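Local coordinates for protein pyruvate kinase 1 (Trypanosoma brucei brucei, PDB 4KCT) that catalyses transfer of a phosphoryl group from phosphoenolpyruvate to ADP, giving pyruvate and ATP, and also decarboxylates oxaloacetate, at residues 359-364 with 388-393; 380-385 with 408-413; 284-287 with 292-295. One frame throughout, in Å; residues are numbered along the deposited sequence.

Following the chain from its N terminus, interaction 3 comes first and closes a short loop in which helix 275-289 turns into strand 293-296. Interaction 1 closes the mostly helical loop from 359-364 to 388-393, and interaction 2 the one from 380-385 to 408-413, which carries strand 396-400; the two cross, because 380-385 lies between the segments of interaction 1 and 388-393 between those of interaction 2. Both use helix 377-392: its last turns meet the lead-in to helix 362-369, and its earlier part meets the end of helix 405-412. F364 joins them, lying against S383 and Y413. M363 and K412 reach N287, so the barrel domain and the C-terminal domain touch here.

Interaction 1. Residues 359-364 with 388-393; sequences HDTVMF and SAFEVQ
T361 and F390 have the closest pair of CA atoms, 7.8 Å apart, where the loop leading into helix 362-369 passes the last turns of helix 377-392, a spacing bridged by the F390 side chain. F390 points across from the helix, with CG anti to its own carbonyl carbon (chi1 -76°), a rotation that carries the ring toward 359-364, and this ring receives all three partners. T361 lays its methyl over one face: CG2 stands 3.9 Å from the centroid of the F390 ring, 15° off the normal, a CH-pi contact displaced toward the CD1 side. A threonine suits this place because its branch at CB can turn CG2 to the ring while OG1 takes a different direction. At the far end of the ring, CZ of F390 comes within 3.3 Å of the backbone O of D360, and CB of D360 lies 4.0 Å from CE1 of F390. F364 comes from the next turn, its CB 3.9 Å from CE2 of F390. The two phenyl rings meet obliquely, centroids 5.9 Å apart and planes at 59°, and the F364 side chain also touches V386 and A387 of helix 377-392. The carboxylate of D360 is bonded through OD2 to N416 ND2, whose residue also touches F390. Farther along the chain Q393, with positive phi, takes part in a Schellman motif, while E391 forms a salt bridge with K368 of the second subunit. The contact itself therefore rests on van der Waals and CH-pi packing round one aromatic ring, with the charged end of D360 satisfied elsewhere, by N416.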
loop_
_atom_site.group_PDB
_atom_site.type_symbol
_atom_site.label_atom_id
_atom_site.label_comp_id
_atom_site.label_asym_id
_atom_site.label_seq_id
_atom_site.Cartn_x
_atom_site.Cartn_y
_atom_site.Cartn_z
ATOM N N HIS A 359 -11.477 2.437 11.945
ATOM C CA HIS A 359 -10.522 3.369 11.369
ATOM C C HIS A 359 -11.207 4.356 10.429
ATOM O O HIS A 359 -11.861 3.964 9.502
ATOM C CB HIS A 359 -9.368 2.639 10.697
ATOM C CG HIS A 359 -8.296 3.569 10.179
ATOM N ND1 HIS A 359 -6.996 3.416 10.470
ATOM C CD2 HIS A 359 -8.380 4.698 9.347
ATOM C CE1 HIS A 359 -6.281 4.422 9.900
ATOM N NE2 HIS A 359 -7.129 5.209 9.231
ATOM N N ASP A 360 -11.055 5.656 10.696
ATOM C CA ASP A 360 -11.764 6.716 9.934
ATOM C C ASP A 360 -11.925 6.392 8.435
ATOM O O ASP A 360 -13.018 6.458 7.898
ATOM C CB ASP A 360 -11.003 8.047 10.067
ATOM C CG ASP A 360 -11.512 8.900 11.210
ATOM O OD1 ASP A 360 -10.848 9.904 11.542
ATOM O OD2 ASP A 360 -12.559 8.557 11.791
ATOM N N THR A 361 -10.798 6.190 7.754
ATOM C CA THR A 361 -10.716 6.423 6.313
ATOM C C THR A 361 -10.467 5.128 5.556
ATOM O O THR A 361 -10.553 5.101 4.335
ATOM C CB THR A 361 -9.578 7.395 5.980
ATOM O OG1 THR A 361 -8.386 6.892 6.558
ATOM C CG2 THR A 361 -9.862 8.784 6.608
ATOM N N VAL A 362 -10.287 4.028 6.279
ATOM C CA VAL A 362 -10.030 2.737 5.623
ATOM C C VAL A 362 -11.157 2.244 4.745
ATOM O O VAL A 362 -10.906 1.854 3.599
ATOM C CB VAL A 362 -9.594 1.635 6.607
ATOM C CG1 VAL A 362 -9.634 0.264 5.919
ATOM C CG2 VAL A 362 -8.179 1.921 7.106
ATOM N N MET A 363 -12.411 2.313 5.237
ATOM C CA MET A 363 -13.544 1.917 4.412
ATOM C C MET A 363 -13.659 2.832 3.207
ATOM O O MET A 363 -13.872 2.364 2.084
ATOM C CB MET A 363 -14.880 1.910 5.197
ATOM C CG MET A 363 -15.108 0.666 6.049
ATOM S SD MET A 363 -15.703 -0.692 5.033
ATOM C CE MET A 363 -17.489 -0.547 5.256
ATOM N N PHE A 364 -13.587 4.145 3.447
ATOM C CA PHE A 364 -13.668 5.097 2.348
ATOM C C PHE A 364 -12.728 4.718 1.214
ATOM O O PHE A 364 -13.135 4.631 0.021
ATOM C CB PHE A 364 -13.368 6.536 2.840
ATOM C CG PHE A 364 -13.296 7.562 1.718
ATOM C CD1 PHE A 364 -14.444 7.960 1.054
ATOM C CD2 PHE A 364 -12.051 7.997 1.227
ATOM C CE1 PHE A 364 -14.395 8.874 -0.011
ATOM C CE2 PHE A 364 -11.988 8.879 0.115
ATOM C CZ PHE A 364 -13.168 9.357 -0.455
ATOM N N SER A 388 -13.599 15.485 1.175
ATOM C CA SER A 388 -13.423 16.830 1.711
ATOM C C SER A 388 -13.844 16.920 3.181
ATOM O O SER A 388 -13.202 17.616 3.959
ATOM C CB SER A 388 -14.130 17.899 0.845
ATOM O OG SER A 388 -15.545 17.760 0.857
ATOM N N ALA A 389 -14.863 16.137 3.575
ATOM C CA ALA A 389 -15.286 16.069 4.989
ATOM C C ALA A 389 -14.171 15.532 5.883
ATOM O O ALA A 389 -13.909 16.059 6.985
ATOM C CB ALA A 389 -16.543 15.203 5.127
ATOM N N PHE A 390 -13.506 14.481 5.432
ATOM C CA PHE A 390 -12.346 14.007 6.167
ATOM C C PHE A 390 -11.255 15.080 6.213
ATOM O O PHE A 390 -10.635 15.275 7.252
ATOM C CB PHE A 390 -11.806 12.703 5.554
ATOM C CG PHE A 390 -12.640 11.493 5.882
ATOM C CD1 PHE A 390 -12.814 11.084 7.226
ATOM C CD2 PHE A 390 -13.241 10.758 4.876
ATOM C CE1 PHE A 390 -13.485 9.887 7.521
ATOM C CE2 PHE A 390 -13.994 9.609 5.178
ATOM C CZ PHE A 390 -14.117 9.184 6.503
ATOM N N GLU A 391 -10.950 15.714 5.068
ATOM C CA GLU A 391 -9.803 16.671 5.044
ATOM C C GLU A 391 -10.018 17.842 6.001
ATOM O O GLU A 391 -9.055 18.364 6.578
ATOM C CB GLU A 391 -9.530 17.234 3.650
ATOM C CG GLU A 391 -9.528 16.223 2.526
ATOM C CD GLU A 391 -8.341 15.306 2.560
ATOM O OE1 GLU A 391 -8.109 14.616 1.537
ATOM O OE2 GLU A 391 -7.638 15.259 3.605
ATOM N N VAL A 392 -11.252 18.310 6.107
ATOM C CA VAL A 392 -11.537 19.457 7.002
ATOM C C VAL A 392 -12.071 19.091 8.348
ATOM O O VAL A 392 -12.392 19.979 9.129
ATOM C CB VAL A 392 -12.503 20.501 6.415
ATOM C CG1 VAL A 392 -11.928 21.176 5.217
ATOM C CG2 VAL A 392 -13.898 19.914 6.171
ATOM N N GLN A 393 -12.230 17.794 8.606
ATOM C CA GLN A 393 -12.855 17.304 9.829
ATOM C C GLN A 393 -14.252 17.906 9.984
ATOM O O GLN A 393 -14.640 18.349 11.087
ATOM C CB GLN A 393 -11.967 17.609 11.072
ATOM C CG GLN A 393 -10.589 16.942 11.004
ATOM C CD GLN A 393 -9.710 17.246 12.216
ATOM O OE1 GLN A 393 -9.777 18.329 12.789
ATOM N NE2 GLN A 393 -8.793 16.354 12.503
#

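Interaction 2. Residues 380-385 with 408-413; sequences AVCSSA and RLISKY
S383 sets its CB squarely on the ring of Y413, 3.5 Å from the ring centroid and only 6° off the normal, so that this CH-pi contact is centred on one face. A small residue suits so close an approach to an aromatic face. S383 OG lies between the backbone N and the carbonyl carbon (chi1 72°), a rotation that lets it bond back to E379 O one turn earlier and so satisfies the hydroxyl within its own helix. One residue before, C382 meets two aliphatic side chains: its SG lies 3.7 Å from I410 CG1, and its CB is 4.0 Å from L409 CG. The slim, polarisable thiol permits close approach, with the CA atoms of C382 and I410 just 5.2 Å apart. These are two helices of the alpha/beta C-terminal domain of pyruvate kinase, 377-392 and 405-412, lying together beside its mixed sheet, with strand 396-400 between them in the chain. I410 continues inward to M397, V399 and V480 on that sheet, and A385 rests on V478 and V480, so branched and small apolar residues suit this face. Farther out, E379 OE2 accepts a hydrogen bond from Y413 OH and pairs with K412 NZ in a salt bridge; the same carboxylate oxygen thus helps fix the tyrosine's ring position from its hydroxyl end. On another side of helix 377-392, A380 packs on V392 and V381 on L495 of the second subunit. At the other end of the contact, the L409 side chain comes about 8 Å from bound fructose 2,6-bisphosphate.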
loop_
_atom_site.group_PDB
_atom_site.type_symbol
_atom_site.label_atom_id
_atom_site.label_comp_id
_atom_site.label_asym_id
_atom_site.label_seq_id
_atom_site.Cartn_x
_atom_site.Cartn_y
_atom_site.Cartn_z
ATOM N N ALA A 380 -18.759 10.670 -8.452
ATOM C CA ALA A 380 -17.576 11.523 -8.229
ATOM C C ALA A 380 -17.840 12.668 -7.255
ATOM O O ALA A 380 -17.030 12.935 -6.338
ATOM C CB ALA A 380 -17.042 12.046 -9.546
ATOM N N VAL A 381 -18.977 13.336 -7.413
ATOM C CA VAL A 381 -19.324 14.438 -6.496
ATOM C C VAL A 381 -19.499 13.923 -5.045
ATOM O O VAL A 381 -18.947 14.499 -4.084
ATOM C CB VAL A 381 -20.586 15.213 -6.986
ATOM C CG1 VAL A 381 -21.171 16.090 -5.864
ATOM C CG2 VAL A 381 -20.231 16.081 -8.218
ATOM N N CYS A 382 -20.273 12.852 -4.882
ATOM C CA CYS A 382 -20.514 12.333 -3.548
ATOM C C CYS A 382 -19.254 11.782 -2.892
ATOM O O CYS A 382 -19.007 12.002 -1.682
ATOM C CB CYS A 382 -21.678 11.318 -3.541
ATOM S SG CYS A 382 -23.288 12.125 -3.917
ATOM N N SER A 383 -18.453 11.059 -3.653
ATOM C CA SER A 383 -17.228 10.506 -3.093
ATOM C C SER A 383 -16.191 11.588 -2.760
ATOM O O SER A 383 -15.581 11.553 -1.684
ATOM C CB SER A 383 -16.626 9.438 -4.007
ATOM O OG SER A 383 -16.062 10.004 -5.153
ATOM N N SER A 384 -16.106 12.639 -3.578
ATOM C CA SER A 384 -15.182 13.718 -3.274
ATOM C C SER A 384 -15.704 14.618 -2.149
ATOM O O SER A 384 -14.927 15.208 -1.412
ATOM C CB SER A 384 -14.861 14.533 -4.534
ATOM O OG SER A 384 -14.008 13.790 -5.398
ATOM N N ALA A 385 -17.036 14.706 -2.012
ATOM C CA ALA A 385 -17.636 15.409 -0.855
ATOM C C ALA A 385 -17.214 14.731 0.448
ATOM O O ALA A 385 -16.836 15.404 1.408
ATOM C CB ALA A 385 -19.153 15.451 -0.958
ATOM N N ARG A 408 -27.986 7.861 -0.054
ATOM C CA ARG A 408 -27.342 6.544 -0.064
ATOM C C ARG A 408 -25.954 6.570 -0.730
ATOM O O ARG A 408 -25.065 5.815 -0.352
ATOM C CB ARG A 408 -28.249 5.499 -0.747
ATOM C CG ARG A 408 -29.478 5.129 0.106
ATOM C CD ARG A 408 -30.251 3.942 -0.502
ATOM N NE ARG A 408 -31.083 4.378 -1.611
ATOM C CZ ARG A 408 -32.302 4.895 -1.486
ATOM N NH1 ARG A 408 -32.895 5.016 -0.279
ATOM N NH2 ARG A 408 -32.919 5.335 -2.559
ATOM N N LEU A 409 -25.802 7.398 -1.752
ATOM C CA LEU A 409 -24.529 7.522 -2.452
ATOM C C LEU A 409 -23.436 8.144 -1.572
ATOM O O LEU A 409 -22.278 7.754 -1.648
ATOM C CB LEU A 409 -24.716 8.350 -3.739
ATOM C CG LEU A 409 -23.699 8.192 -4.870
ATOM C CD1 LEU A 409 -23.398 6.704 -5.170
ATOM C CD2 LEU A 409 -24.235 8.912 -6.127
ATOM N N ILE A 410 -23.792 9.127 -0.773
ATOM C CA ILE A 410 -22.865 9.655 0.235
ATOM C C ILE A 410 -22.561 8.661 1.349
ATOM O O ILE A 410 -21.396 8.430 1.684
ATOM C CB ILE A 410 -23.396 10.942 0.854
ATOM C CG1 ILE A 410 -23.460 12.046 -0.228
ATOM C CG2 ILE A 410 -22.511 11.378 2.036
ATOM C CD1 ILE A 410 -24.094 13.336 0.289
ATOM N N SER A 411 -23.599 8.003 1.860
ATOM C CA SER A 411 -23.398 6.957 2.884
ATOM C C SER A 411 -22.520 5.808 2.376
ATOM O O SER A 411 -21.761 5.202 3.142
ATOM C CB SER A 411 -24.758 6.411 3.376
ATOM O OG SER A 411 -24.556 5.460 4.431
ATOM N N LYS A 412 -22.586 5.536 1.076
ATOM C CA LYS A 412 -21.783 4.467 0.494
ATOM C C LYS A 412 -20.286 4.692 0.834
ATOM O O LYS A 412 -19.526 3.727 1.021
ATOM C CB LYS A 412 -21.979 4.450 -1.030
ATOM C CG LYS A 412 -20.952 3.643 -1.784
ATOM C CD LYS A 412 -21.292 3.623 -3.292
ATOM C CE LYS A 412 -20.326 2.699 -4.036
ATOM N NZ LYS A 412 -20.665 2.620 -5.485
ATOM N N TYR A 413 -19.866 5.955 0.895
ATOM C CA TYR A 413 -18.441 6.273 1.121
ATOM C C TYR A 413 -18.091 6.447 2.596
ATOM O O TYR A 413 -16.929 6.675 2.941
ATOM C CB TYR A 413 -17.998 7.482 0.276
ATOM C CG TYR A 413 -17.895 7.115 -1.186
ATOM C CD1 TYR A 413 -16.793 6.366 -1.651
ATOM C CD2 TYR A 413 -19.018 7.191 -2.010
ATOM C CE1 TYR A 413 -16.735 5.918 -2.976
ATOM C CE2 TYR A 413 -18.990 6.678 -3.309
ATOM C CZ TYR A 413 -17.852 6.023 -3.769
ATOM O OH TYR A 413 -17.839 5.477 -5.040
#

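Interaction 3. Residues 284-287 with 292-295; sequences SKCN and PVIC
C286 meets V293 where helix 275-289 lies over the start of strand 293-296, their CA atoms 6.3 Å apart. Followed outward, the cysteine touches the valine with each of its side-chain atoms. Its CB comes up to the branch point, 3.7 Å from V293 CB, and is 3.9 Å from V293 CG1. From there SG turns anti to the carbonyl carbon of its own residue (chi1 -71°) and passes alongside the other branch, 3.8 Å from V293 CB and 4.0 Å from V293 CG2. The cysteine thus comes up to the methine side of the valine, its CB nearer CG1 and its SG nearer CG2. A compact thiol suits a helix that packs this near to a strand, and beta-branched valine suits the extended backbone while offering a broad apolar surface. N287 makes a lesser contact: its CB points away from the strand, but the amide end bends back until ND2 is 4.3 Å from V293 CG1. That amide nitrogen is held elsewhere, by a hydrogen bond to G324 O, which satisfies ND2 in this buried place. The arrangement belongs to the TIM barrel, strand 293-296 being one of its eight parallel strands and helix 275-289 the outer helix that precedes it in the chain. V293 is also covered by I283 of that helix and by I259 and V261 of the adjoining strand 258-262, and its backbone pairs with C327 of strand 327-330; C286 reaches I253 of helix 249-255, while S284 OG is hydrogen-bonded to N7 ND2 of the third subunit.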
loop_
_atom_site.group_PDB
_atom_site.type_symbol
_atom_site.label_atom_id
_atom_site.label_comp_id
_atom_site.label_asym_id
_atom_site.label_seq_id
_atom_site.Cartn_x
_atom_site.Cartn_y
_atom_site.Cartn_z
ATOM N N SER A 284 -19.701 -6.982 2.541
ATOM C CA SER A 284 -18.704 -6.258 1.737
ATOM C C SER A 284 -19.189 -6.019 0.312
ATOM O O SER A 284 -19.006 -4.938 -0.227
ATOM C CB SER A 284 -17.364 -6.988 1.745
ATOM O OG SER A 284 -16.807 -6.907 3.078
ATOM N N LYS A 285 -19.855 -7.003 -0.275
ATOM C CA LYS A 285 -20.407 -6.813 -1.608
ATOM C C LYS A 285 -21.451 -5.696 -1.625
ATOM O O LYS A 285 -21.504 -4.914 -2.574
ATOM C CB LYS A 285 -21.013 -8.127 -2.158
ATOM C CG LYS A 285 -19.955 -9.122 -2.678
ATOM C CD LYS A 285 -20.627 -10.408 -3.153
ATOM C CE LYS A 285 -19.629 -11.383 -3.780
ATOM N NZ LYS A 285 -19.199 -10.930 -5.122
ATOM N N CYS A 286 -22.314 -5.649 -0.610
ATOM C CA CYS A 286 -23.281 -4.544 -0.503
ATOM C C CYS A 286 -22.614 -3.180 -0.322
ATOM O O CYS A 286 -23.086 -2.183 -0.873
ATOM C CB CYS A 286 -24.282 -4.794 0.640
ATOM S SG CYS A 286 -25.445 -6.135 0.258
ATOM N N ASN A 287 -21.586 -3.119 0.524
ATOM C CA ASN A 287 -20.801 -1.899 0.689
ATOM C C ASN A 287 -20.231 -1.421 -0.656
ATOM O O ASN A 287 -20.208 -0.210 -0.944
ATOM C CB ASN A 287 -19.637 -2.103 1.667
ATOM C CG ASN A 287 -20.084 -2.355 3.116
ATOM O OD1 ASN A 287 -19.265 -2.758 3.936
ATOM N ND2 ASN A 287 -21.370 -2.161 3.422
ATOM N N PRO A 292 -28.003 -0.833 1.061
ATOM C CA PRO A 292 -28.044 -1.078 2.507
ATOM C C PRO A 292 -28.095 -2.580 2.835
ATOM O O PRO A 292 -28.637 -3.382 2.061
ATOM C CB PRO A 292 -29.357 -0.389 2.953
ATOM C CG PRO A 292 -30.107 -0.077 1.692
ATOM C CD PRO A 292 -29.041 0.122 0.637
ATOM N N VAL A 293 -27.451 -2.959 3.916
ATOM C CA VAL A 293 -27.403 -4.365 4.312
ATOM C C VAL A 293 -27.630 -4.486 5.818
ATOM O O VAL A 293 -27.187 -3.630 6.586
ATOM C CB VAL A 293 -26.089 -5.080 3.848
ATOM C CG1 VAL A 293 -24.832 -4.459 4.490
ATOM C CG2 VAL A 293 -26.149 -6.599 4.151
ATOM N N ILE A 294 -28.515 -5.422 6.178
ATOM C CA ILE A 294 -28.957 -5.633 7.537
ATOM C C ILE A 294 -28.406 -6.997 7.988
ATOM O O ILE A 294 -28.561 -8.006 7.273
ATOM C CB ILE A 294 -30.504 -5.735 7.551
ATOM C CG1 ILE A 294 -31.147 -4.473 6.938
ATOM C CG2 ILE A 294 -31.021 -6.051 8.943
ATOM C CD1 ILE A 294 -32.654 -4.596 6.735
ATOM N N CYS A 295 -27.772 -7.035 9.151
ATOM C CA CYS A 295 -27.419 -8.322 9.786
ATOM C C CYS A 295 -28.517 -8.725 10.796
ATOM O O CYS A 295 -28.942 -7.904 11.597
ATOM C CB CYS A 295 -26.056 -8.203 10.498
ATOM S SG CYS A 295 -25.447 -9.798 11.158
#